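Long-range contacts in LRA-12 (Uncultured bacterium, PDB 5AEB), which probably hydrolyses beta-lactam antibiotics, carbapenems included, as a class B3 metallo-beta-lactamase whose active site holds two zinc ions: residues 33-41 with 52-63; 79-87 with 161-169. All coordinates share one frame; numbering follows the deposited sequence.

Contact 1 (33-41 with 52-63); sequences IGTYDLACY and VNTGLAASALQI
Asn-53 reaches across to the backbone of Ala-39 just past the point where two strands part. At that point Tyr-41 and Val-52 form an antiparallel hydrogen-bonded pair, with Val-52 N bonded to Tyr-41 O at 2.8 Å. Followed outward, the Asn-53 side chain first sets CB 3.4 Å from Ala-39 O. Its chi1 of -60° places CG beside the backbone N and 3.9 Å from Ala-39 O, and the amide then splits its duties. ND2 makes a weak, 3.3 Å hydrogen bond to Ala-39 O, whereas OD1 accepts from Thr-83 N and probably also from Thr-82 OG1 on a neighbouring segment. The SG of Cys-40 rests against the Thr-54 peptide, 3.4 Å from Thr-54 C. Farther along, Leu-38 CD1 lies over the bare CA of Gly-55 and meets Leu-56 CG at 3.8 Å, the two leucine side chains crossing at about a right angle. Ile-33 and Ile-63 cross in the same manner, bringing the loop against the helix that continues to residue 69. The chemistry therefore grades from paired backbone, through one shared amide, to apolar packing, where Leu-38 lies against the zinc ligand His-227.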
loop_
_atom_site.group_PDB
_atom_site.type_symbol
_atom_site.label_atom_id
_atom_site.label_comp_id
_atom_site.label_asym_id
_atom_site.label_seq_id
_atom_site.Cartn_x
_atom_site.Cartn_y
_atom_site.Cartn_z
ATOM N N ILE A 33 1.649 -2.603 10.844
ATOM C CA ILE A 33 0.959 -1.762 11.839
ATOM C C ILE A 33 -0.483 -1.461 11.441
ATOM O O ILE A 33 -1.081 -0.457 11.859
ATOM C CB ILE A 33 1.729 -0.438 12.140
ATOM C CG1 ILE A 33 1.930 0.354 10.856
ATOM C CG2 ILE A 33 3.044 -0.739 12.858
ATOM C CD1 ILE A 33 2.389 1.786 11.071
ATOM N N GLY A 34 -1.049 -2.354 10.649
ATOM C CA GLY A 34 -2.349 -2.070 10.045
ATOM C C GLY A 34 -3.472 -2.746 10.791
ATOM O O GLY A 34 -3.300 -3.204 11.940
ATOM N N THR A 35 -4.623 -2.831 10.137
ATOM C CA THR A 35 -5.753 -3.511 10.723
ATOM C C THR A 35 -5.705 -4.975 10.335
ATOM O O THR A 35 -4.730 -5.449 9.766
ATOM C CB THR A 35 -7.110 -2.881 10.320
ATOM O OG1 THR A 35 -7.396 -3.121 8.931
ATOM C CG2 THR A 35 -7.128 -1.406 10.642
ATOM N N TYR A 36 -6.758 -5.698 10.667
ATOM C CA TYR A 36 -6.789 -7.106 10.390
ATOM C C TYR A 36 -6.672 -7.354 8.869
ATOM O O TYR A 36 -6.001 -8.310 8.479
ATOM C CB TYR A 36 -8.025 -7.772 11.006
ATOM C CG TYR A 36 -7.991 -9.277 10.887
ATOM C CD1 TYR A 36 -8.482 -9.898 9.742
ATOM C CD2 TYR A 36 -7.463 -10.084 11.915
ATOM C CE1 TYR A 36 -8.452 -11.269 9.595
ATOM C CE2 TYR A 36 -7.435 -11.474 11.781
ATOM C CZ TYR A 36 -7.927 -12.057 10.613
ATOM O OH TYR A 36 -7.916 -13.416 10.407
ATOM N N ASP A 37 -7.281 -6.496 8.043
ATOM C CA ASP A 37 -7.150 -6.555 6.561
ATOM C C ASP A 37 -6.515 -5.339 5.840
ATOM O O ASP A 37 -5.982 -5.496 4.753
ATOM C CB ASP A 37 -8.476 -6.907 5.870
ATOM C CG ASP A 37 -8.275 -7.402 4.421
ATOM O OD1 ASP A 37 -7.528 -8.382 4.179
ATOM O OD2 ASP A 37 -8.866 -6.813 3.508
ATOM N N LEU A 38 -6.571 -4.135 6.412
ATOM C CA LEU A 38 -5.929 -2.980 5.749
ATOM C C LEU A 38 -4.472 -2.864 6.169
ATOM O O LEU A 38 -4.156 -2.546 7.306
ATOM C CB LEU A 38 -6.717 -1.681 5.946
ATOM C CG LEU A 38 -8.208 -1.846 5.618
ATOM C CD1 LEU A 38 -8.967 -0.534 5.776
ATOM C CD2 LEU A 38 -8.360 -2.375 4.191
ATOM N N ALA A 39 -3.583 -3.155 5.232
ATOM C CA ALA A 39 -2.164 -3.334 5.544
ATOM C C ALA A 39 -1.469 -1.999 5.556
ATOM O O ALA A 39 -1.540 -1.224 4.588
ATOM C CB ALA A 39 -1.516 -4.265 4.541
ATOM N N CYS A 40 -0.830 -1.715 6.683
ATOM C CA CYS A 40 -0.016 -0.519 6.859
ATOM C C CYS A 40 1.324 -0.984 7.381
ATOM O O CYS A 40 1.404 -1.949 8.174
ATOM C CB CYS A 40 -0.656 0.414 7.874
ATOM S SG CYS A 40 -2.361 0.788 7.433
ATOM N N TYR A 41 2.368 -0.291 6.958
ATOM C CA TYR A 41 3.711 -0.721 7.273
ATOM C C TYR A 41 4.507 0.420 7.848
ATOM O O TYR A 41 4.291 1.594 7.486
ATOM C CB TYR A 41 4.397 -1.283 6.020
ATOM C CG TYR A 41 3.616 -2.416 5.392
ATOM C CD1 TYR A 41 3.692 -3.712 5.901
ATOM C CD2 TYR A 41 2.792 -2.183 4.291
ATOM C CE1 TYR A 41 2.968 -4.751 5.330
ATOM C CE2 TYR A 41 2.044 -3.203 3.730
ATOM C CZ TYR A 41 2.148 -4.495 4.243
ATOM O OH TYR A 41 1.410 -5.506 3.664
ATOM N N VAL A 52 3.712 3.397 5.414
ATOM C CA VAL A 52 3.124 3.113 4.089
ATOM C C VAL A 52 1.667 2.747 4.319
ATOM O O VAL A 52 1.383 1.782 5.057
ATOM C CB VAL A 52 3.839 1.943 3.372
ATOM C CG1 VAL A 52 3.228 1.696 1.993
ATOM C CG2 VAL A 52 5.356 2.171 3.263
ATOM N N ASN A 53 0.752 3.546 3.759
ATOM C CA ASN A 53 -0.698 3.391 3.932
ATOM C C ASN A 53 -1.265 3.729 5.286
ATOM O O ASN A 53 -0.577 3.655 6.286
ATOM C CB ASN A 53 -1.189 1.982 3.521
ATOM C CG ASN A 53 -0.887 1.661 2.065
ATOM O OD1 ASN A 53 -0.755 2.576 1.208
ATOM N ND2 ASN A 53 -0.778 0.383 1.759
ATOM N N THR A 54 -2.543 4.082 5.307
ATOM C CA THR A 54 -3.359 4.022 6.536
ATOM C C THR A 54 -4.539 3.057 6.275
ATOM O O THR A 54 -4.566 2.357 5.265
ATOM C CB THR A 54 -3.916 5.415 6.938
ATOM O OG1 THR A 54 -4.948 5.799 6.013
ATOM C CG2 THR A 54 -2.831 6.450 6.911
ATOM N N GLY A 55 -5.473 2.967 7.215
ATOM C CA GLY A 55 -6.714 2.232 6.964
ATOM C C GLY A 55 -7.788 3.254 6.637
ATOM O O GLY A 55 -7.497 4.250 5.956
ATOM N N LEU A 56 -9.011 3.015 7.130
ATOM C CA LEU A 56 -10.121 3.965 6.957
ATOM C C LEU A 56 -9.928 5.224 7.810
ATOM O O LEU A 56 -8.987 5.303 8.587
ATOM C CB LEU A 56 -11.455 3.292 7.318
ATOM C CG LEU A 56 -11.702 1.960 6.607
ATOM C CD1 LEU A 56 -12.706 1.083 7.361
ATOM C CD2 LEU A 56 -12.131 2.214 5.165
ATOM N N ALA A 57 -10.854 6.183 7.699
ATOM C CA ALA A 57 -10.778 7.414 8.499
ATOM C C ALA A 57 -10.477 7.193 10.002
ATOM O O ALA A 57 -9.579 7.857 10.540
ATOM C CB ALA A 57 -12.007 8.300 8.284
ATOM N N ALA A 58 -11.151 6.231 10.644
ATOM C CA ALA A 58 -11.002 5.970 12.110
ATOM C C ALA A 58 -9.723 5.214 12.514
ATOM O O ALA A 58 -9.424 5.076 13.712
ATOM C CB ALA A 58 -12.238 5.242 12.656
ATOM N N SER A 59 -8.959 4.739 11.525
ATOM C CA SER A 59 -7.748 3.941 11.769
ATOM C C SER A 59 -6.557 4.717 12.392
ATOM O O SER A 59 -5.588 4.103 12.867
ATOM C CB SER A 59 -7.296 3.267 10.464
ATOM O OG SER A 59 -6.795 4.243 9.543
ATOM N N ALA A 60 -6.603 6.047 12.379
ATOM C CA ALA A 60 -5.491 6.809 12.924
ATOM C C ALA A 60 -5.120 6.439 14.373
ATOM O O ALA A 60 -3.925 6.326 14.697
ATOM C CB ALA A 60 -5.724 8.296 12.778
ATOM N N LEU A 61 -6.123 6.216 15.226
ATOM C CA LEU A 61 -5.870 5.749 16.612
ATOM C C LEU A 61 -5.052 4.443 16.684
ATOM O O LEU A 61 -4.039 4.379 17.384
ATOM C CB LEU A 61 -7.176 5.611 17.401
ATOM C CG LEU A 61 -7.154 5.020 18.833
ATOM C CD1 LEU A 61 -6.158 5.753 19.757
ATOM C CD2 LEU A 61 -8.575 5.015 19.416
ATOM N N GLN A 62 -5.494 3.413 15.952
ATOM C CA GLN A 62 -4.822 2.117 15.954
ATOM C C GLN A 62 -3.389 2.236 15.475
ATOM O O GLN A 62 -2.513 1.607 16.028
ATOM C CB GLN A 62 -5.519 1.151 14.996
ATOM C CG GLN A 62 -6.729 0.447 15.539
ATOM C CD GLN A 62 -7.393 -0.337 14.429
ATOM O OE1 GLN A 62 -6.789 -1.259 13.870
ATOM N NE2 GLN A 62 -8.611 0.054 14.063
ATOM N N ILE A 63 -3.184 2.981 14.394
ATOM C CA ILE A 63 -1.851 3.196 13.822
ATOM C C ILE A 63 -0.871 3.823 14.835
ATOM O O ILE A 63 0.218 3.276 15.070
ATOM C CB ILE A 63 -1.931 4.016 12.508
ATOM C CG1 ILE A 63 -2.612 3.179 11.435
ATOM C CG2 ILE A 63 -0.532 4.452 12.043
ATOM C CD1 ILE A 63 -3.319 3.990 10.367
HETATM O O HOH W 1 -4.577 -2.640 14.210
HETATM O O HOH W 2 -4.186 -0.041 3.704
#

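Contact 2 (79-87 with 161-169); sequences ILLTTQAHY and HTKGSCSFL. With ZN (zinc ion), chain D.
Leu-81 and Thr-83 close around the ring of Phe-168, and this is the tightly packed, apolar end of the contact. Leu-81 CD1 lies over one face, 4.1 Å from the Phe-168 ring centroid, in a CH-pi contact. Thr-83 CG2 comes instead to the ring edge, 3.9 Å from Phe-168 CE2, while the Thr-83 hydroxyl turns to Ser-226. Leu-153 and Met-155 of strand 151-157 add to the packing round Phe-168. Next to it the backbones are tied by Cys-166 N, which donates to Thr-83 O at 2.9 Å.

The other end, looser and water-containing, is polar, and a zinc ion there carries a bound water. Gln-84 OE1 binds the zinc at 1.8 Å, His-86 ND1 at 1.9 Å and His-161 NE2 at 1.8 Å, and the water at 1.9 Å completes four ligands. Gln-84 begins at an unstaggered chi1 of -137° and then runs extended, carrying its carbonyl oxygen to the metal. The imidazole rings of His-86 and His-161 are oblique to each other, their planes 66° apart. Thr-162 CG2 covers one face of the His-86 ring, 3.7 Å from its centroid. Thr-162 OG1 bonds to Asp-110 OD2, which also accepts from Ala-85 N, so one carboxylate links both segments.

Gln-84, His-86, Asp-88 and His-89 follow the metallo-beta-lactamase zinc-binding pattern, with glutamine at the first position, where histidine is usual, as in GOB enzymes. Ligands without formal negative charge would be expected to offset the zinc charge less than a carboxylate would, favouring polarisation of the bound water.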
loop_
_atom_site.group_PDB
_atom_site.type_symbol
_atom_site.label_atom_id
_atom_site.label_comp_id
_atom_site.label_asym_id
_atom_site.label_seq_id
_atom_site.Cartn_x
_atom_site.Cartn_y
_atom_site.Cartn_z
ATOM N N ILE A 79 8.427 10.294 6.675
ATOM C CA ILE A 79 7.920 10.050 5.326
ATOM C C ILE A 79 6.635 9.208 5.386
ATOM O O ILE A 79 6.523 8.273 6.187
ATOM C CB ILE A 79 8.972 9.400 4.396
ATOM C CG1 ILE A 79 10.235 10.284 4.317
ATOM C CG2 ILE A 79 8.368 9.142 3.006
ATOM C CD1 ILE A 79 11.343 9.753 3.417
ATOM N N LEU A 80 5.661 9.631 4.586
ATOM C CA LEU A 80 4.401 8.937 4.359
ATOM C C LEU A 80 4.325 8.528 2.891
ATOM O O LEU A 80 4.527 9.360 1.985
ATOM C CB LEU A 80 3.209 9.872 4.691
ATOM C CG LEU A 80 3.209 10.478 6.106
ATOM C CD1 LEU A 80 2.115 11.521 6.247
ATOM C CD2 LEU A 80 3.092 9.390 7.177
ATOM N N LEU A 81 4.022 7.256 2.666
ATOM C CA LEU A 81 3.805 6.713 1.333
ATOM C C LEU A 81 2.446 6.006 1.227
ATOM O O LEU A 81 1.856 5.634 2.246
ATOM C CB LEU A 81 4.924 5.728 0.987
ATOM C CG LEU A 81 6.368 6.243 1.082
ATOM C CD1 LEU A 81 7.357 5.092 0.948
ATOM C CD2 LEU A 81 6.609 7.297 0.008
ATOM N N THR A 82 1.972 5.809 -0.004
ATOM C CA THR A 82 0.831 4.942 -0.237
ATOM C C THR A 82 1.022 4.136 -1.507
ATOM O O THR A 82 1.669 4.597 -2.437
ATOM C CB THR A 82 -0.532 5.704 -0.292
ATOM O OG1 THR A 82 -1.636 4.771 -0.440
ATOM C CG2 THR A 82 -0.572 6.701 -1.484
ATOM N N THR A 83 0.438 2.943 -1.552
ATOM C CA THR A 83 0.459 2.139 -2.772
ATOM C C THR A 83 -0.687 2.458 -3.756
ATOM O O THR A 83 -0.725 1.907 -4.879
ATOM C CB THR A 83 0.403 0.663 -2.401
ATOM O OG1 THR A 83 -0.722 0.460 -1.528
ATOM C CG2 THR A 83 1.717 0.271 -1.654
ATOM N N GLN A 84 -1.599 3.355 -3.368
ATOM C CA GLN A 84 -2.924 3.307 -3.943
ATOM C C GLN A 84 -3.782 4.440 -3.397
ATOM O O GLN A 84 -4.062 4.443 -2.194
ATOM C CB GLN A 84 -3.575 1.999 -3.379
ATOM C CG GLN A 84 -4.324 1.216 -4.353
ATOM C CD GLN A 84 -5.259 0.260 -3.686
ATOM O OE1 GLN A 84 -6.454 0.596 -3.490
ATOM N NE2 GLN A 84 -4.748 -0.973 -3.355
ATOM N N ALA A 85 -4.333 5.300 -4.254
ATOM C CA ALA A 85 -5.185 6.372 -3.718
ATOM C C ALA A 85 -6.672 5.997 -3.605
ATOM O O ALA A 85 -7.519 6.498 -4.353
ATOM C CB ALA A 85 -5.003 7.663 -4.509
ATOM N N HIS A 86 -6.976 5.080 -2.691
ATOM C CA HIS A 86 -8.343 4.717 -2.377
ATOM C C HIS A 86 -8.534 4.922 -0.917
ATOM O O HIS A 86 -7.590 4.794 -0.156
ATOM C CB HIS A 86 -8.645 3.252 -2.697
ATOM C CG HIS A 86 -8.997 2.987 -4.141
ATOM N ND1 HIS A 86 -8.896 1.755 -4.697
ATOM C CD2 HIS A 86 -9.450 3.839 -5.148
ATOM C CE1 HIS A 86 -9.254 1.834 -5.998
ATOM N NE2 HIS A 86 -9.615 3.105 -6.261
ATOM N N TYR A 87 -9.784 5.166 -0.526
ATOM C CA TYR A 87 -10.124 5.518 0.856
ATOM C C TYR A 87 -9.748 4.458 1.878
ATOM O O TYR A 87 -9.524 4.799 3.036
ATOM C CB TYR A 87 -11.617 5.866 0.997
ATOM C CG TYR A 87 -12.547 4.671 0.948
ATOM C CD1 TYR A 87 -12.988 4.153 -0.274
ATOM C CD2 TYR A 87 -12.961 4.034 2.122
ATOM C CE1 TYR A 87 -13.835 3.048 -0.327
ATOM C CE2 TYR A 87 -13.810 2.932 2.085
ATOM C CZ TYR A 87 -14.250 2.441 0.868
ATOM O OH TYR A 87 -15.096 1.327 0.837
ATOM N N HIS A 161 -5.140 -0.414 -11.091
ATOM C CA HIS A 161 -5.994 -0.343 -9.890
ATOM C C HIS A 161 -6.356 1.104 -9.638
ATOM O O HIS A 161 -7.544 1.422 -9.428
ATOM C CB HIS A 161 -5.342 -0.946 -8.659
ATOM C CG HIS A 161 -6.276 -1.028 -7.445
ATOM N ND1 HIS A 161 -7.156 -2.025 -7.274
ATOM C CD2 HIS A 161 -6.443 -0.171 -6.351
ATOM C CE1 HIS A 161 -7.852 -1.832 -6.145
ATOM N NE2 HIS A 161 -7.407 -0.696 -5.568
ATOM N N THR A 162 -5.340 1.978 -9.639
ATOM C CA THR A 162 -5.547 3.410 -9.709
ATOM C C THR A 162 -4.621 3.921 -10.808
ATOM O O THR A 162 -3.740 3.187 -11.293
ATOM C CB THR A 162 -5.356 4.169 -8.353
ATOM O OG1 THR A 162 -3.990 4.085 -7.906
ATOM C CG2 THR A 162 -6.252 3.628 -7.303
ATOM N N LYS A 163 -4.829 5.160 -11.236
ATOM C CA LYS A 163 -3.954 5.727 -12.267
ATOM C C LYS A 163 -2.493 5.835 -11.755
ATOM O O LYS A 163 -1.573 5.857 -12.557
ATOM C CB LYS A 163 -4.466 7.089 -12.724
ATOM C CG LYS A 163 -5.884 7.058 -13.266
ATOM C CD LYS A 163 -6.266 8.412 -13.857
ATOM C CE LYS A 163 -7.766 8.454 -14.162
ATOM N NZ LYS A 163 -8.013 9.181 -15.441
ATOM N N GLY A 164 -2.305 5.940 -10.435
ATOM C CA GLY A 164 -0.971 6.033 -9.857
ATOM C C GLY A 164 -0.645 4.928 -8.861
ATOM O O GLY A 164 0.225 5.100 -8.013
ATOM N N SER A 165 -1.334 3.800 -8.913
ATOM C CA SER A 165 -0.998 2.761 -7.945
ATOM C C SER A 165 0.442 2.270 -8.195
ATOM O O SER A 165 0.969 2.333 -9.331
ATOM C CB SER A 165 -2.040 1.630 -7.869
ATOM O OG SER A 165 -2.547 1.260 -9.136
ATOM N N CYS A 166 1.080 1.805 -7.124
ATOM C CA CYS A 166 2.526 1.592 -7.158
ATOM C C CYS A 166 2.966 0.608 -6.090
ATOM O O CYS A 166 2.248 0.344 -5.128
ATOM C CB CYS A 166 3.260 2.938 -6.960
ATOM S SG CYS A 166 2.844 3.707 -5.373
ATOM N N SER A 167 4.159 0.069 -6.274
ATOM C CA SER A 167 4.753 -0.826 -5.306
ATOM C C SER A 167 6.101 -0.198 -4.878
ATOM O O SER A 167 6.606 0.719 -5.551
ATOM C CB SER A 167 4.972 -2.182 -5.976
ATOM O OG SER A 167 3.729 -2.776 -6.337
ATOM N N PHE A 168 6.660 -0.707 -3.793
ATOM C CA PHE A 168 7.954 -0.298 -3.303
ATOM C C PHE A 168 8.837 -1.521 -3.119
ATOM O O PHE A 168 8.440 -2.521 -2.533
ATOM C CB PHE A 168 7.869 0.504 -1.991
ATOM C CG PHE A 168 6.969 1.690 -2.077
ATOM C CD1 PHE A 168 7.446 2.902 -2.550
ATOM C CD2 PHE A 168 5.627 1.577 -1.741
ATOM C CE1 PHE A 168 6.596 4.006 -2.661
ATOM C CE2 PHE A 168 4.780 2.656 -1.839
ATOM C CZ PHE A 168 5.263 3.872 -2.322
ATOM N N LEU A 169 10.034 -1.410 -3.660
ATOM C CA LEU A 169 11.056 -2.429 -3.591
ATOM C C LEU A 169 12.235 -1.862 -2.781
ATOM O O LEU A 169 12.744 -0.755 -3.080
ATOM C CB LEU A 169 11.503 -2.755 -5.018
ATOM C CG LEU A 169 12.493 -3.874 -5.336
ATOM C CD1 LEU A 169 11.845 -5.210 -4.973
ATOM C CD2 LEU A 169 12.778 -3.772 -6.857
HETATM ZN ZN ZN D . -8.071 0.113 -4.142
HETATM O O HOH W 3 -8.524 -0.627 -2.479
#

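Overall arrangement
Both contacts are buried, but they lie in different parts of the fold. Contact 1 stays on the side of the seven-stranded sheet, joining the loop between strands 30-32 and 41-45 to the end of strand 48-52 and the helix after it. Contact 2 spans the two sheets of the metallo-beta-lactamase sandwich, bringing the end of strand 77-81 against the start of strand 166-173. Loop packing and backbone pairing dominate the first, metal coordination the second. They meet directly: Asn-53 N lies 2.8 Å from Leu-81 O, a probable hydrogen bond, and Leu-56 packs on Tyr-87. Contact 1 flanks the site of one zinc, while contact 2 supplies the protein ligands of the other.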